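Local coordinates for poly-beta-1,6-N-acetyl-D-glucosamine export protein (Escherichia coli, PDB 4Y25), which exports the biofilm adhesin poly-beta-1,6-N-acetyl-D-glucosamine across the outer membrane, this chain being its C-terminal beta-barrel porin domain, at residues N44-G50 and L69-R75; P96-G102 and S114-L119; L7-A13 and F291-F297; N109-Q115 and Q138-Y144. All blocks are in the same frame, centred on the assembly; numbering follows the deposited sequence.

Interaction 1: N44-G50 and L69-R75; sequences NWRGFAG and LAGVEWR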
# COMPACT_ATOMS: atom_id res chain seq x y z
N ASN A 44 23.55 7.17 -8.97
CA ASN A 44 22.26 7.54 -8.40
C ASN A 44 21.06 7.21 -9.28
O ASN A 44 19.94 7.10 -8.80
CB ASN A 44 22.24 9.04 -8.07
CG ASN A 44 23.29 9.42 -7.05
OD1 ASN A 44 23.74 8.60 -6.26
ND2 ASN A 44 23.69 10.69 -7.06
N TRP A 45 21.31 7.04 -10.58
CA TRP A 45 20.22 6.86 -11.53
C TRP A 45 19.89 5.40 -11.82
O TRP A 45 20.79 4.59 -12.05
CB TRP A 45 20.55 7.57 -12.84
CG TRP A 45 20.48 9.06 -12.74
CD1 TRP A 45 21.46 9.90 -12.32
CD2 TRP A 45 19.35 9.89 -13.06
NE1 TRP A 45 21.03 11.20 -12.36
CE2 TRP A 45 19.73 11.22 -12.81
CE3 TRP A 45 18.07 9.63 -13.54
CZ2 TRP A 45 18.87 12.29 -13.02
CZ3 TRP A 45 17.21 10.70 -13.74
CH2 TRP A 45 17.62 12.01 -13.49
N ARG A 46 18.60 5.09 -11.80
CA ARG A 46 18.12 3.78 -12.22
C ARG A 46 16.88 3.93 -13.09
O ARG A 46 16.02 4.77 -12.82
CB ARG A 46 17.81 2.88 -11.01
CG ARG A 46 19.03 2.55 -10.15
CD ARG A 46 18.78 1.32 -9.29
NE ARG A 46 17.62 1.47 -8.42
CZ ARG A 46 17.09 0.48 -7.71
NH1 ARG A 46 17.63 -0.73 -7.75
NH2 ARG A 46 16.03 0.70 -6.95
N GLY A 47 16.79 3.12 -14.14
CA GLY A 47 15.61 3.08 -14.97
C GLY A 47 14.86 1.79 -14.72
O GLY A 47 15.47 0.76 -14.46
N PHE A 48 13.53 1.84 -14.80
CA PHE A 48 12.73 0.65 -14.57
C PHE A 48 11.60 0.52 -15.58
O PHE A 48 11.09 1.52 -16.09
CB PHE A 48 12.17 0.64 -13.15
CG PHE A 48 11.28 1.81 -12.83
CD1 PHE A 48 9.92 1.76 -13.11
CD2 PHE A 48 11.80 2.96 -12.26
CE1 PHE A 48 9.10 2.84 -12.82
CE2 PHE A 48 10.98 4.04 -11.96
CZ PHE A 48 9.63 3.98 -12.25
N ALA A 49 11.23 -0.72 -15.87
CA ALA A 49 10.05 -1.01 -16.67
C ALA A 49 9.24 -2.07 -15.94
O ALA A 49 9.79 -2.83 -15.15
CB ALA A 49 10.44 -1.48 -18.06
N GLY A 50 7.94 -2.11 -16.18
CA GLY A 50 7.09 -3.03 -15.45
C GLY A 50 5.76 -3.35 -16.10
O GLY A 50 5.46 -2.91 -17.20
N LEU A 69 4.28 0.04 -17.96
CA LEU A 69 4.87 1.24 -17.38
C LEU A 69 6.38 1.30 -17.52
O LEU A 69 7.05 0.28 -17.68
CB LEU A 69 4.48 1.35 -15.90
CG LEU A 69 4.61 0.09 -15.03
CD1 LEU A 69 5.92 0.11 -14.25
CD2 LEU A 69 3.42 -0.04 -14.09
N ALA A 70 6.90 2.52 -17.46
CA ALA A 70 8.33 2.77 -17.51
C ALA A 70 8.63 4.09 -16.83
O ALA A 70 7.84 5.03 -16.92
CB ALA A 70 8.83 2.77 -18.95
N GLY A 71 9.76 4.17 -16.14
CA GLY A 71 10.12 5.39 -15.44
C GLY A 71 11.57 5.39 -14.99
O GLY A 71 12.30 4.42 -15.19
N VAL A 72 11.98 6.49 -14.37
CA VAL A 72 13.34 6.63 -13.88
C VAL A 72 13.34 6.91 -12.38
O VAL A 72 12.38 7.45 -11.84
CB VAL A 72 14.10 7.75 -14.61
CG1 VAL A 72 15.58 7.46 -14.62
CG2 VAL A 72 13.58 7.91 -16.03
N GLU A 73 14.41 6.52 -11.70
CA GLU A 73 14.55 6.77 -10.27
C GLU A 73 15.90 7.40 -9.95
O GLU A 73 16.94 6.89 -10.36
CB GLU A 73 14.39 5.47 -9.47
CG GLU A 73 14.55 5.67 -7.96
CD GLU A 73 14.99 4.40 -7.24
OE1 GLU A 73 16.10 3.91 -7.52
OE2 GLU A 73 14.21 3.90 -6.40
N TRP A 74 15.87 8.50 -9.21
CA TRP A 74 17.10 9.10 -8.71
C TRP A 74 17.18 8.89 -7.21
O TRP A 74 16.16 8.94 -6.52
CB TRP A 74 17.17 10.59 -9.05
CG TRP A 74 18.50 11.21 -8.74
CD1 TRP A 74 19.59 11.26 -9.56
CD2 TRP A 74 18.89 11.85 -7.52
NE1 TRP A 74 20.63 11.90 -8.93
CE2 TRP A 74 20.22 12.28 -7.67
CE3 TRP A 74 18.23 12.12 -6.31
CZ2 TRP A 74 20.92 12.95 -6.67
CZ3 TRP A 74 18.92 12.79 -5.32
CH2 TRP A 74 20.25 13.19 -5.50
N ARG A 75 18.38 8.66 -6.70
CA ARG A 75 18.55 8.23 -5.31
C ARG A 75 19.90 8.63 -4.73
O ARG A 75 20.95 8.10 -5.11
CB ARG A 75 18.33 6.70 -5.24
CG ARG A 75 18.82 5.90 -4.00
CD ARG A 75 18.84 6.63 -2.65
NE ARG A 75 19.56 5.87 -1.64
CZ ARG A 75 20.89 5.78 -1.58
NH1 ARG A 75 21.64 6.38 -2.49
NH2 ARG A 75 21.47 5.07 -0.62
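Arg46 and Glu73, a hydrogen-bonded pair on neighbouring antiparallel strands, rise side by side with the guanidinium and carboxylate planes 21° apart. In this salt bridge Arg46 grips side-on, with two nitrogens on one oxygen: Arg46 NE lies 3.0 Å from Glu73 OE1, and NH2 makes a longer and more bent bond to the same atom. Both come to OE1 on its syn side and from one face of the carboxylate, while OE1 itself stays close to the guanidinium plane. The second oxygen, OE2, is held by Trp80 on the next strand, so both ends of the carboxylate are engaged.

Phe48 lies on the same, inward face of the sheet. With CG between the backbone N and the carbonyl carbon (chi1 60°), its ring folds across the partner strand and lies over Gly71, whose CA is 3.8 Å from the ring centroid, a CH-pi contact.

The opposite face carries Trp45 and Trp74 as a T-shaped pair. The CD1 edge of Trp74 points into the face of Trp45, with the five-membered rings of the two residues 4.5 Å apart between centroids and the planes at 72°. Val72 CG1 touches the rim of Trp45 in its plane, 3.5 Å from CE3, and Asn44 CB covers one face of Trp74. Charged groups pair on the side turned into the barrel and indoles gather on its outer surface, consistent with a polar channel inside a membrane-facing wall.

Interaction 2: P96-G102 and S114-L119; sequences PGARLSG and SQLERL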
# COMPACT_ATOMS: atom_id res chain seq x y z
N PRO A 96 -3.93 7.22 -20.90
CA PRO A 96 -2.58 7.53 -20.41
C PRO A 96 -2.48 7.63 -18.89
O PRO A 96 -3.47 7.89 -18.21
CB PRO A 96 -2.31 8.89 -21.04
CG PRO A 96 -3.64 9.52 -21.15
CD PRO A 96 -4.58 8.40 -21.50
N GLY A 97 -1.27 7.44 -18.37
CA GLY A 97 -1.03 7.49 -16.94
C GLY A 97 0.40 7.84 -16.55
O GLY A 97 1.35 7.41 -17.20
N ALA A 98 0.55 8.63 -15.49
CA ALA A 98 1.87 9.05 -15.03
C ALA A 98 1.93 9.20 -13.51
O ALA A 98 0.94 9.52 -12.86
CB ALA A 98 2.27 10.35 -15.70
N ARG A 99 3.11 8.98 -12.94
CA ARG A 99 3.30 9.15 -11.51
C ARG A 99 4.58 9.91 -11.18
O ARG A 99 5.64 9.66 -11.76
CB ARG A 99 3.31 7.79 -10.81
CG ARG A 99 3.52 7.87 -9.31
CD ARG A 99 3.32 6.52 -8.64
NE ARG A 99 4.27 5.53 -9.14
CZ ARG A 99 5.53 5.43 -8.72
NH1 ARG A 99 5.99 6.26 -7.79
NH2 ARG A 99 6.33 4.50 -9.22
N LEU A 100 4.47 10.85 -10.25
CA LEU A 100 5.63 11.58 -9.75
C LEU A 100 5.63 11.53 -8.23
O LEU A 100 4.63 11.87 -7.59
CB LEU A 100 5.63 13.03 -10.23
CG LEU A 100 6.77 13.89 -9.69
CD1 LEU A 100 8.12 13.36 -10.14
CD2 LEU A 100 6.59 15.35 -10.10
N SER A 101 6.74 11.08 -7.65
CA SER A 101 6.80 10.92 -6.20
C SER A 101 8.22 11.07 -5.67
O SER A 101 9.19 10.94 -6.41
CB SER A 101 6.25 9.55 -5.80
OG SER A 101 6.93 8.51 -6.47
N GLY A 102 8.31 11.36 -4.37
CA GLY A 102 9.60 11.49 -3.72
C GLY A 102 9.50 11.77 -2.24
O GLY A 102 8.44 12.16 -1.74
N SER A 114 6.02 13.36 -0.99
CA SER A 114 5.04 13.90 -1.92
C SER A 114 4.75 12.88 -3.01
O SER A 114 5.60 12.03 -3.31
CB SER A 114 5.54 15.22 -2.52
OG SER A 114 4.52 15.88 -3.25
N GLN A 115 3.56 12.94 -3.61
CA GLN A 115 3.21 11.98 -4.64
C GLN A 115 2.05 12.44 -5.53
O GLN A 115 0.93 12.65 -5.07
CB GLN A 115 2.86 10.63 -4.00
CG GLN A 115 2.74 9.48 -4.98
CD GLN A 115 3.24 8.17 -4.39
OE1 GLN A 115 3.59 8.10 -3.22
NE2 GLN A 115 3.28 7.14 -5.22
N LEU A 116 2.35 12.59 -6.82
CA LEU A 116 1.35 12.91 -7.84
C LEU A 116 1.06 11.73 -8.74
O LEU A 116 1.98 11.03 -9.16
CB LEU A 116 1.82 14.07 -8.71
CG LEU A 116 1.89 15.45 -8.10
CD1 LEU A 116 2.40 16.39 -9.16
CD2 LEU A 116 0.51 15.85 -7.62
N GLU A 117 -0.21 11.49 -9.04
CA GLU A 117 -0.57 10.37 -9.90
C GLU A 117 -1.69 10.67 -10.90
O GLU A 117 -2.66 11.36 -10.59
CB GLU A 117 -0.97 9.14 -9.05
CG GLU A 117 -0.39 9.11 -7.63
CD GLU A 117 -0.31 7.71 -7.05
OE1 GLU A 117 -0.93 6.78 -7.62
OE2 GLU A 117 0.38 7.53 -6.03
N ARG A 118 -1.50 10.15 -12.11
CA ARG A 118 -2.57 9.95 -13.07
C ARG A 118 -2.27 8.61 -13.77
O ARG A 118 -1.12 8.34 -14.09
CB ARG A 118 -2.65 11.11 -14.08
CG ARG A 118 -1.63 11.06 -15.21
CD ARG A 118 -1.99 11.94 -16.40
NE ARG A 118 -0.80 12.39 -17.12
CZ ARG A 118 -0.81 12.96 -18.31
NH1 ARG A 118 -1.96 13.17 -18.94
NH2 ARG A 118 0.33 13.34 -18.88
N LEU A 119 -3.25 7.72 -13.88
CA LEU A 119 -4.47 7.76 -13.09
C LEU A 119 -4.13 7.26 -11.70
O LEU A 119 -3.14 6.55 -11.51
CB LEU A 119 -5.57 6.90 -13.73
CG LEU A 119 -5.81 6.98 -15.24
CD1 LEU A 119 -4.90 6.03 -16.00
CD2 LEU A 119 -7.26 6.67 -15.54
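Leu100 and Leu116 form a hydrogen-bonded pair where strand segments 96-102 and 114-118 run antiparallel, with axes 4.5 Å apart and 178° between their directions. Gly102 with Ser114 is another such pair, and Arg118 N also bonds Ala98 O; the reverse bond, Ala98 N to Arg118 O, is modelled too short and is doubtful.

On the face turned into the barrel, Arg99 and Gln115 lean across each other. CD of Arg99 sits 3.5 Å from Gln115 NE2, and the guanidinium and amide planes are 52° apart. CG of Gln115 lies 3.6 Å from Ser101 CB. Glu117 points the same way as Arg99, but 5.4 Å separates its OE2 from Arg99 NE; the charge of Arg99 is instead taken up by Glu82 and Glu84 on the preceding strand.

Outside, Leu100 and Leu116 stand side by side, CB to CB 4.2 Å. A chi1 of 80° brings CG of Arg118 back over the neighbouring strand, against Ala98 N, and its chain, extended from CG to NE, passes beside Ala98 CB. Polar inward, with leucines outward over the middle and Arg118 and Ser114 toward the ends, such antiparallel hairpins, repeated with up-and-down topology, build outer-membrane beta barrels.

Interaction 3: L7-A13 and F291-F297; sequences LAELRIA and FDMTFRF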
# COMPACT_ATOMS: atom_id res chain seq x y z
N LEU A 7 22.85 -4.31 -7.73
CA LEU A 7 22.71 -4.87 -9.06
C LEU A 7 21.34 -4.52 -9.64
O LEU A 7 20.68 -3.59 -9.18
CB LEU A 7 22.88 -6.40 -9.04
CG LEU A 7 24.12 -7.05 -8.42
CD1 LEU A 7 24.05 -7.10 -6.90
CD2 LEU A 7 24.30 -8.45 -8.99
N ALA A 8 20.92 -5.26 -10.66
CA ALA A 8 19.58 -5.14 -11.19
C ALA A 8 18.59 -5.78 -10.21
O ALA A 8 18.93 -6.75 -9.54
CB ALA A 8 19.48 -5.78 -12.56
N GLU A 9 17.38 -5.25 -10.14
CA GLU A 9 16.41 -5.73 -9.17
C GLU A 9 15.06 -6.06 -9.80
O GLU A 9 14.48 -5.25 -10.53
CB GLU A 9 16.22 -4.70 -8.05
CG GLU A 9 15.12 -5.02 -7.06
CD GLU A 9 15.08 -4.06 -5.89
OE1 GLU A 9 13.97 -3.66 -5.49
OE2 GLU A 9 16.16 -3.71 -5.38
N LEU A 10 14.56 -7.26 -9.53
CA LEU A 10 13.22 -7.64 -9.95
C LEU A 10 12.26 -7.63 -8.77
O LEU A 10 12.49 -8.30 -7.77
CB LEU A 10 13.22 -9.03 -10.60
CG LEU A 10 11.83 -9.65 -10.81
CD1 LEU A 10 10.98 -8.80 -11.75
CD2 LEU A 10 11.93 -11.08 -11.30
N ARG A 11 11.19 -6.86 -8.89
CA ARG A 11 10.16 -6.85 -7.87
C ARG A 11 8.87 -7.40 -8.45
O ARG A 11 8.43 -7.00 -9.53
CB ARG A 11 9.96 -5.44 -7.31
CG ARG A 11 8.50 -5.02 -7.14
CD ARG A 11 8.37 -3.73 -6.33
NE ARG A 11 9.04 -3.82 -5.04
CZ ARG A 11 10.19 -3.22 -4.73
NH1 ARG A 11 10.80 -2.46 -5.64
NH2 ARG A 11 10.71 -3.36 -3.53
N ILE A 12 8.28 -8.36 -7.75
CA ILE A 12 7.00 -8.93 -8.14
C ILE A 12 6.11 -9.03 -6.91
O ILE A 12 6.51 -9.57 -5.88
CB ILE A 12 7.18 -10.32 -8.81
CG1 ILE A 12 5.83 -11.02 -8.95
CG2 ILE A 12 8.15 -11.18 -8.03
CD1 ILE A 12 4.92 -10.40 -9.98
N ALA A 13 4.91 -8.49 -7.01
CA ALA A 13 3.99 -8.46 -5.89
C ALA A 13 2.58 -8.73 -6.36
O ALA A 13 2.19 -8.33 -7.46
CB ALA A 13 4.06 -7.11 -5.17
N PHE A 291 1.36 -11.16 -1.40
CA PHE A 291 2.74 -11.63 -1.44
C PHE A 291 3.61 -10.63 -2.19
O PHE A 291 3.11 -9.78 -2.93
CB PHE A 291 2.83 -13.02 -2.08
CG PHE A 291 2.78 -13.00 -3.59
CD1 PHE A 291 1.57 -13.03 -4.25
CD2 PHE A 291 3.95 -12.97 -4.33
CE1 PHE A 291 1.53 -13.03 -5.64
CE2 PHE A 291 3.92 -12.95 -5.71
CZ PHE A 291 2.70 -12.98 -6.37
N ASP A 292 4.92 -10.75 -1.99
CA ASP A 292 5.88 -9.91 -2.69
C ASP A 292 7.23 -10.62 -2.73
O ASP A 292 7.61 -11.32 -1.79
CB ASP A 292 6.03 -8.55 -2.01
CG ASP A 292 6.68 -8.64 -0.65
OD1 ASP A 292 7.93 -8.65 -0.58
OD2 ASP A 292 5.95 -8.71 0.36
N MET A 293 7.94 -10.44 -3.83
CA MET A 293 9.27 -11.02 -3.97
C MET A 293 10.21 -10.03 -4.62
O MET A 293 9.84 -9.34 -5.58
CB MET A 293 9.23 -12.31 -4.79
CG MET A 293 8.59 -13.49 -4.08
SD MET A 293 8.59 -14.98 -5.10
CE MET A 293 7.48 -14.48 -6.42
N THR A 294 11.42 -9.93 -4.09
CA THR A 294 12.45 -9.10 -4.70
C THR A 294 13.69 -9.93 -4.95
O THR A 294 14.20 -10.60 -4.05
CB THR A 294 12.80 -7.87 -3.82
OG1 THR A 294 13.57 -8.29 -2.69
CG2 THR A 294 11.54 -7.17 -3.34
N PHE A 295 14.18 -9.89 -6.18
CA PHE A 295 15.40 -10.60 -6.55
C PHE A 295 16.43 -9.63 -7.10
O PHE A 295 16.08 -8.56 -7.60
CB PHE A 295 15.09 -11.69 -7.57
CG PHE A 295 13.93 -12.56 -7.21
CD1 PHE A 295 14.01 -13.43 -6.14
CD2 PHE A 295 12.75 -12.50 -7.93
CE1 PHE A 295 12.94 -14.23 -5.80
CE2 PHE A 295 11.67 -13.29 -7.59
CZ PHE A 295 11.77 -14.16 -6.52
N ARG A 296 17.70 -10.00 -7.00
CA ARG A 296 18.78 -9.19 -7.55
C ARG A 296 19.67 -10.07 -8.41
O ARG A 296 20.00 -11.19 -8.02
CB ARG A 296 19.57 -8.52 -6.43
CG ARG A 296 18.69 -7.78 -5.44
CD ARG A 296 19.49 -6.98 -4.43
NE ARG A 296 20.21 -5.88 -5.06
CZ ARG A 296 19.67 -4.70 -5.34
NH1 ARG A 296 18.40 -4.47 -5.06
NH2 ARG A 296 20.40 -3.75 -5.90
N PHE A 297 20.07 -9.57 -9.57
CA PHE A 297 20.66 -10.44 -10.58
C PHE A 297 21.48 -9.72 -11.64
O PHE A 297 22.03 -8.64 -11.41
CB PHE A 297 19.55 -11.23 -11.28
CG PHE A 297 18.60 -10.37 -12.07
CD1 PHE A 297 17.60 -9.65 -11.44
CD2 PHE A 297 18.72 -10.27 -13.45
CE1 PHE A 297 16.74 -8.85 -12.17
CE2 PHE A 297 17.87 -9.47 -14.18
CZ PHE A 297 16.88 -8.76 -13.54
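Leu10 with Phe295 and Ile12 with Met293 are hydrogen-bonded pairs at the seam where the first and last strands of the antiparallel beta barrel meet and close it. Each pair is joined in both directions, for example by Leu10 N to Phe295 O at 2.8 Å, and the segment axes stand 162° apart.

The dense side is the outer one. Leu10 and Phe295 lie alongside each other, and CD2 of the leucine meets the edge of the ring 3.7 Å from Phe295 CD2. Ile12 CG2 occupies the next place, 3.6 Å from Met293 CB, and it also reaches toward CE2 of Phe295, so one methyl group links two residues of the partner strand. These apolar chains form a continuous surface that would suit contact with lipid.

The inner side is looser and charged. Glu9 bridges Arg296 across the seam and Arg11 along its own strand, making a salt-bridge network. The carboxylate of Glu9 and the guanidinium of Arg296 cross with planes 72° apart, but their oxygen and nitrogen are modelled too close together, so the exact placement is doubtful. Arg11 passes Thr294 with only a methyl contact, NH2 to CG2 3.9 Å, and Asp292 turns its carboxylate to Arg259, away from the seam.

Phe297 is the last natural residue, and a C-terminal phenylalanine is common in outer-membrane barrels. A chi1 of 65° tucks its ring in between its own N and C, which folds it back over the first strand, with Ala8 CB 4.2 Å from the Phe297 ring centroid, over the face.

Interaction 4: N109-Q115 and Q138-Y144; sequences NWRIGSQ and QAYVRWY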
# COMPACT_ATOMS: atom_id res chain seq x y z
N ASN A 109 15.31 13.01 11.91
CA ASN A 109 14.14 12.54 12.64
C ASN A 109 12.85 12.81 11.85
O ASN A 109 11.83 12.16 12.07
CB ASN A 109 14.03 13.20 14.01
CG ASN A 109 15.28 13.01 14.85
OD1 ASN A 109 16.38 12.89 14.32
ND2 ASN A 109 15.11 13.00 16.17
N TRP A 110 12.90 13.79 10.94
CA TRP A 110 11.73 14.17 10.15
C TRP A 110 11.91 13.91 8.65
O TRP A 110 12.97 14.20 8.08
CB TRP A 110 11.38 15.65 10.37
CG TRP A 110 10.93 16.01 11.77
CD1 TRP A 110 11.73 16.14 12.86
CD2 TRP A 110 9.61 16.34 12.20
NE1 TRP A 110 10.99 16.49 13.95
CE2 TRP A 110 9.69 16.63 13.57
CE3 TRP A 110 8.37 16.41 11.56
CZ2 TRP A 110 8.58 16.98 14.32
CZ3 TRP A 110 7.26 16.76 12.31
CH2 TRP A 110 7.38 17.04 13.68
N ARG A 111 10.87 13.38 8.02
CA ARG A 111 10.87 13.16 6.58
C ARG A 111 9.55 13.60 5.97
O ARG A 111 8.48 13.32 6.52
CB ARG A 111 11.13 11.69 6.25
CG ARG A 111 10.89 11.34 4.80
CD ARG A 111 10.97 9.85 4.57
NE ARG A 111 12.33 9.35 4.79
CZ ARG A 111 12.76 8.17 4.36
NH1 ARG A 111 14.01 7.80 4.60
NH2 ARG A 111 11.96 7.37 3.67
N ILE A 112 9.61 14.28 4.84
CA ILE A 112 8.41 14.70 4.13
C ILE A 112 8.35 14.03 2.77
O ILE A 112 9.35 13.96 2.06
CB ILE A 112 8.35 16.24 3.98
CG1 ILE A 112 8.18 16.89 5.36
CG2 ILE A 112 7.22 16.66 3.05
CD1 ILE A 112 7.94 18.38 5.31
N GLY A 113 7.18 13.51 2.42
CA GLY A 113 6.99 12.82 1.16
C GLY A 113 5.86 13.40 0.33
O GLY A 113 4.85 13.87 0.86
N SER A 114 6.02 13.36 -0.99
CA SER A 114 5.04 13.90 -1.92
C SER A 114 4.75 12.88 -3.01
O SER A 114 5.60 12.03 -3.31
CB SER A 114 5.54 15.22 -2.52
OG SER A 114 4.52 15.88 -3.25
N GLN A 115 3.56 12.94 -3.61
CA GLN A 115 3.21 11.98 -4.64
C GLN A 115 2.05 12.44 -5.53
O GLN A 115 0.93 12.65 -5.07
CB GLN A 115 2.86 10.63 -4.00
CG GLN A 115 2.74 9.48 -4.98
CD GLN A 115 3.24 8.17 -4.39
OE1 GLN A 115 3.59 8.10 -3.22
NE2 GLN A 115 3.28 7.14 -5.22
N GLN A 138 -0.77 13.11 -3.09
CA GLN A 138 -0.51 12.63 -1.73
C GLN A 138 0.60 13.42 -1.07
O GLN A 138 1.51 13.92 -1.73
CB GLN A 138 -0.14 11.14 -1.74
CG GLN A 138 -1.15 10.21 -2.39
CD GLN A 138 -0.79 8.75 -2.20
OE1 GLN A 138 0.11 8.41 -1.44
NE2 GLN A 138 -1.49 7.87 -2.91
N ALA A 139 0.52 13.53 0.25
CA ALA A 139 1.61 14.09 1.05
C ALA A 139 1.66 13.40 2.40
O ALA A 139 0.63 12.98 2.93
CB ALA A 139 1.44 15.59 1.21
N TYR A 140 2.86 13.26 2.96
CA TYR A 140 2.99 12.70 4.30
C TYR A 140 4.19 13.24 5.07
O TYR A 140 5.15 13.73 4.49
CB TYR A 140 3.06 11.17 4.24
CG TYR A 140 4.29 10.60 3.56
CD1 TYR A 140 5.47 10.41 4.26
CD2 TYR A 140 4.25 10.22 2.22
CE1 TYR A 140 6.59 9.87 3.65
CE2 TYR A 140 5.36 9.69 1.60
CZ TYR A 140 6.53 9.51 2.31
OH TYR A 140 7.64 8.98 1.70
N VAL A 141 4.10 13.14 6.40
CA VAL A 141 5.17 13.56 7.29
C VAL A 141 5.42 12.48 8.34
O VAL A 141 4.48 12.01 8.98
CB VAL A 141 4.85 14.90 7.99
CG1 VAL A 141 5.93 15.25 9.00
CG2 VAL A 141 4.69 16.01 6.97
N ARG A 142 6.68 12.10 8.50
CA ARG A 142 7.05 11.03 9.42
C ARG A 142 8.08 11.53 10.44
O ARG A 142 9.04 12.21 10.08
CB ARG A 142 7.56 9.82 8.62
CG ARG A 142 8.67 8.99 9.25
CD ARG A 142 9.17 7.96 8.22
NE ARG A 142 10.57 7.58 8.42
CZ ARG A 142 11.14 6.52 7.84
NH1 ARG A 142 10.42 5.72 7.07
NH2 ARG A 142 12.41 6.24 8.08
N TRP A 143 7.86 11.21 11.71
CA TRP A 143 8.67 11.75 12.80
C TRP A 143 9.13 10.68 13.79
O TRP A 143 8.31 9.95 14.35
CB TRP A 143 7.87 12.83 13.54
CG TRP A 143 8.50 13.29 14.81
CD1 TRP A 143 9.83 13.56 15.02
CD2 TRP A 143 7.85 13.49 16.06
NE1 TRP A 143 10.03 13.93 16.33
CE2 TRP A 143 8.83 13.90 16.99
CE3 TRP A 143 6.52 13.38 16.49
CZ2 TRP A 143 8.52 14.19 18.32
CZ3 TRP A 143 6.22 13.67 17.81
CH2 TRP A 143 7.22 14.07 18.71
N TYR A 144 10.45 10.60 13.99
CA TYR A 144 11.05 9.57 14.85
C TYR A 144 11.56 10.15 16.17
O TYR A 144 12.69 10.61 16.25
CB TYR A 144 12.17 8.84 14.12
CG TYR A 144 11.62 7.97 13.04
CD1 TYR A 144 10.25 7.85 12.89
CD2 TYR A 144 12.43 7.17 12.24
CE1 TYR A 144 9.69 7.03 11.91
CE2 TYR A 144 11.86 6.33 11.27
CZ TYR A 144 10.47 6.26 11.13
OH TYR A 144 9.86 5.43 10.21
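Trp110 meets Trp143 across two adjacent antiparallel strands, and its side chain can be traced outward. Trp110 CB lies 4.2 Å from the carbonyl O of Arg142. CG is anti to the carbonyl carbon (chi1 -65°), which swings the indole toward the partner strand, where Trp110 NE1 comes 3.3 Å from Trp143 CD1. CE2 rests against the same carbon, and Trp110 CZ2 is 3.7 Å from Trp143 CG. On the other flank, Trp110 CE3 touches Val141 CG1 at 3.7 Å, near the ring plane, and CZ3 follows just beyond. At the tip, Trp110 CH2 is 4.1 Å from Trp143 CG. The six-membered ring of Trp110 and the five-membered ring of Trp143 thus form an offset stack, with planes 19° apart.

These strands are neighbours in the wall of the outer-membrane beta barrel, and the indoles sit on its outside. Facing the interior, Arg111 and Arg142 stack guanidinium on guanidinium, centres 4.2 Å apart and planes at 8°. Their like charges would be expected to oppose this closeness; Arg111 also makes a cation-pi contact with Trp103. Farther along the same inner face, the Tyr140 ring lies over Gly113, whose CA is 3.6 Å from its centroid.

Overall arrangement
All four contacts join neighbouring strands of one closed antiparallel barrel, and none is a buried core: interactions 1, 3 and 4 are surface contacts and interaction 2 is partly buried. Interactions 2 and 4 use opposite edges of strand 110-118, share Ser114 and Gln115, and touch where Glu117 packs near Gln138. Interaction 1 lies earlier in the chain, in series with both, and interaction 3 encloses all of them by closing the barrel. On the outward face, tryptophan pairs mark interactions 1 and 4, whereas a leucine pair, with an arginine nearby, serves interaction 2 and a mix with phenylalanine serves interaction 3. Inside, opposite charges pair across interactions 1 and 3, while interaction 4 stacks two arginines.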